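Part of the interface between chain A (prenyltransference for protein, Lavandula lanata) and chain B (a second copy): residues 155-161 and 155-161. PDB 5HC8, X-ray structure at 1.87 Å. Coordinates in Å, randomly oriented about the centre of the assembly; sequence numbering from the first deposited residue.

Chain A 155-161: IAAKVEH
Chain B 155-161: IAAKVEH

Two copies of the same short helical segment pack side by side across an exact two-fold axis in a small, largely apolar contact without a hydrogen bond, built from V159(A) and V159(B), each set against the alanine A156 and the valine V159 of the other chain. Residues 155-160 of each chain are the last part of a helix that begins earlier in the chain, with phi from -56 to -71° and psi from -35 to -45°. The two helices run in broadly the same direction, their axes crossing at -35° and approaching to 8.9 Å. In register, A156(A) lies beside A156(B), CA to CA 5.4 Å, and one turn later E160(A) lies beside E160(B), CA to CA 6.0 Å.

Within each chain the backbone follows the i to i-4 pattern: V159(A) N donates to I155(A) O (3.0 Å), E160(A) N to A156(A) O (2.8 Å) and H161(A) N to A157(A) O (3.0 Å), with the same values in chain B. H161(A) and H161(B), at phi/psi -85/9°, are the first residues to leave helical geometry.

V159(A) and V159(B) are the main contact residues, their CA-to-CB bonds pointing toward the partner and chi1 at 164° (t). V159(A) CG2 meets A156(B) CB at 3.9 Å, while V159(A) CG1 sits 3.7 Å from A156(B) O; the two-fold repeats both approaches from V159(B) to A156(A). The methyl-to-methyl approach is van der Waals packing. The carbonyl is already the acceptor for E160(B) N of its own helix, and the methyl beside it offers no polar hydrogen. V159(A) CG1 and V159(B) CG1 face each other at a looser 4.4 Å. A156(A) and A156(B) have their CB directed sideways, and their short side chains accompany the close backbone approach at this level.

E160(A) and E160(B) contribute through the aliphatic base of the side chain: E160(A) CB lies 4.1 Å from V159(B) CG1, and E160(B) CB the same distance from V159(A) CG1. Both are exposed, with chi1 -168° (t), chi2 175° (t) and chi3 56°. No hydrogen bond crosses between the stretches, which bury 260 Å², both sides summed, through van der Waals contact.

The remaining side chains stand clear. The CA-to-CB bond of I155(A) and I155(B) (chi1 -77°, m; chi2 157°, t) points sideways, and that of A157(A) and A157(B) away. K158(A) and K158(B) are out of reach, with chi1 -72° (m), chi2 -163° (t), chi3 -172° (t) and chi4 171° (t); NZ is hydrogen-bonded elsewhere in the structure. H161(A) and H161(B) are also out of reach, with chi1 -67° (m) and chi2 126°.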

# COMPACT_ATOMS: atom_id res chain seq x y z
N ILE A 155 -15.13 15.37 1.78
CA ILE A 155 -15.52 15.30 3.17
C ILE A 155 -15.38 16.70 3.78
O ILE A 155 -16.26 17.15 4.54
CB ILE A 155 -14.76 14.25 3.94
CG1 ILE A 155 -15.33 12.89 3.59
CG2 ILE A 155 -14.80 14.47 5.44
CD1 ILE A 155 -14.34 11.77 3.84
N ALA A 156 -14.34 17.42 3.40
CA ALA A 156 -14.18 18.74 4.02
C ALA A 156 -15.33 19.69 3.52
O ALA A 156 -15.85 20.48 4.28
CB ALA A 156 -12.78 19.30 3.71
N ALA A 157 -15.71 19.59 2.25
CA ALA A 157 -16.79 20.39 1.74
C ALA A 157 -18.07 20.12 2.51
O ALA A 157 -18.76 21.06 2.83
CB ALA A 157 -17.01 20.16 0.27
N LYS A 158 -18.34 18.85 2.83
CA LYS A 158 -19.50 18.49 3.66
C LYS A 158 -19.46 19.04 5.06
O LYS A 158 -20.54 19.35 5.59
CB LYS A 158 -19.69 16.95 3.74
CG LYS A 158 -20.20 16.34 2.45
CD LYS A 158 -20.76 14.94 2.70
CE LYS A 158 -21.06 14.29 1.35
NZ LYS A 158 -21.40 12.88 1.53
N VAL A 159 -18.26 19.13 5.64
CA VAL A 159 -18.02 19.66 6.98
C VAL A 159 -18.26 21.16 6.92
O VAL A 159 -18.94 21.69 7.78
CB VAL A 159 -16.59 19.35 7.53
CG1 VAL A 159 -16.20 20.22 8.75
CG2 VAL A 159 -16.49 17.90 7.99
N GLU A 160 -17.74 21.80 5.87
CA GLU A 160 -17.97 23.22 5.61
C GLU A 160 -19.47 23.55 5.52
O GLU A 160 -19.89 24.55 6.08
CB GLU A 160 -17.27 23.65 4.32
CG GLU A 160 -17.22 25.17 4.11
CD GLU A 160 -16.42 25.62 2.87
OE1 GLU A 160 -16.73 25.17 1.74
OE2 GLU A 160 -15.50 26.46 3.02
N HIS A 161 -20.25 22.74 4.81
CA HIS A 161 -21.69 22.92 4.70
C HIS A 161 -22.54 22.32 5.84
O HIS A 161 -23.73 22.30 5.73
CB HIS A 161 -22.19 22.39 3.36
CG HIS A 161 -21.71 23.18 2.19
ND1 HIS A 161 -21.06 22.61 1.12
CD2 HIS A 161 -21.76 24.51 1.93
CE1 HIS A 161 -20.74 23.54 0.25
NE2 HIS A 161 -21.16 24.70 0.71
N ILE B 155 -7.86 17.69 9.66
CA ILE B 155 -8.06 18.62 8.58
C ILE B 155 -9.51 19.11 8.62
O ILE B 155 -9.78 20.30 8.43
CB ILE B 155 -7.69 18.03 7.24
CG1 ILE B 155 -6.17 18.03 7.11
CG2 ILE B 155 -8.30 18.76 6.07
CD1 ILE B 155 -5.67 17.01 6.13
N ALA B 156 -10.44 18.22 8.94
CA ALA B 156 -11.83 18.67 8.93
C ALA B 156 -12.04 19.68 10.12
O ALA B 156 -12.76 20.67 9.97
CB ALA B 156 -12.77 17.46 9.02
N ALA B 157 -11.42 19.45 11.26
CA ALA B 157 -11.54 20.36 12.37
C ALA B 157 -11.03 21.74 11.98
O ALA B 157 -11.66 22.71 12.32
CB ALA B 157 -10.81 19.86 13.58
N LYS B 158 -9.92 21.80 11.24
CA LYS B 158 -9.39 23.07 10.73
C LYS B 158 -10.30 23.78 9.77
O LYS B 158 -10.31 25.02 9.77
CB LYS B 158 -8.01 22.89 10.06
CG LYS B 158 -6.89 22.62 11.04
CD LYS B 158 -5.52 22.87 10.39
CE LYS B 158 -4.44 22.39 11.35
NZ LYS B 158 -3.13 22.41 10.69
N VAL B 159 -11.03 23.01 8.95
CA VAL B 159 -11.99 23.51 7.96
C VAL B 159 -13.18 24.06 8.74
O VAL B 159 -13.63 25.15 8.44
CB VAL B 159 -12.46 22.43 6.94
CG1 VAL B 159 -13.73 22.84 6.16
CG2 VAL B 159 -11.37 22.18 5.89
N GLU B 160 -13.63 23.32 9.75
CA GLU B 160 -14.69 23.75 10.66
C GLU B 160 -14.35 25.10 11.33
O GLU B 160 -15.22 25.95 11.40
CB GLU B 160 -14.95 22.70 11.73
CG GLU B 160 -16.23 22.94 12.55
CD GLU B 160 -16.56 21.82 13.55
OE1 GLU B 160 -15.71 21.49 14.41
OE2 GLU B 160 -17.69 21.30 13.51
N HIS B 161 -13.12 25.27 11.81
CA HIS B 161 -12.68 26.51 12.42
C HIS B 161 -12.16 27.59 11.44
O HIS B 161 -11.64 28.57 11.89
CB HIS B 161 -11.62 26.24 13.48
CG HIS B 161 -12.14 25.51 14.67
ND1 HIS B 161 -11.58 24.34 15.13
CD2 HIS B 161 -13.19 25.78 15.48
CE1 HIS B 161 -12.26 23.92 16.19
NE2 HIS B 161 -13.23 24.78 16.42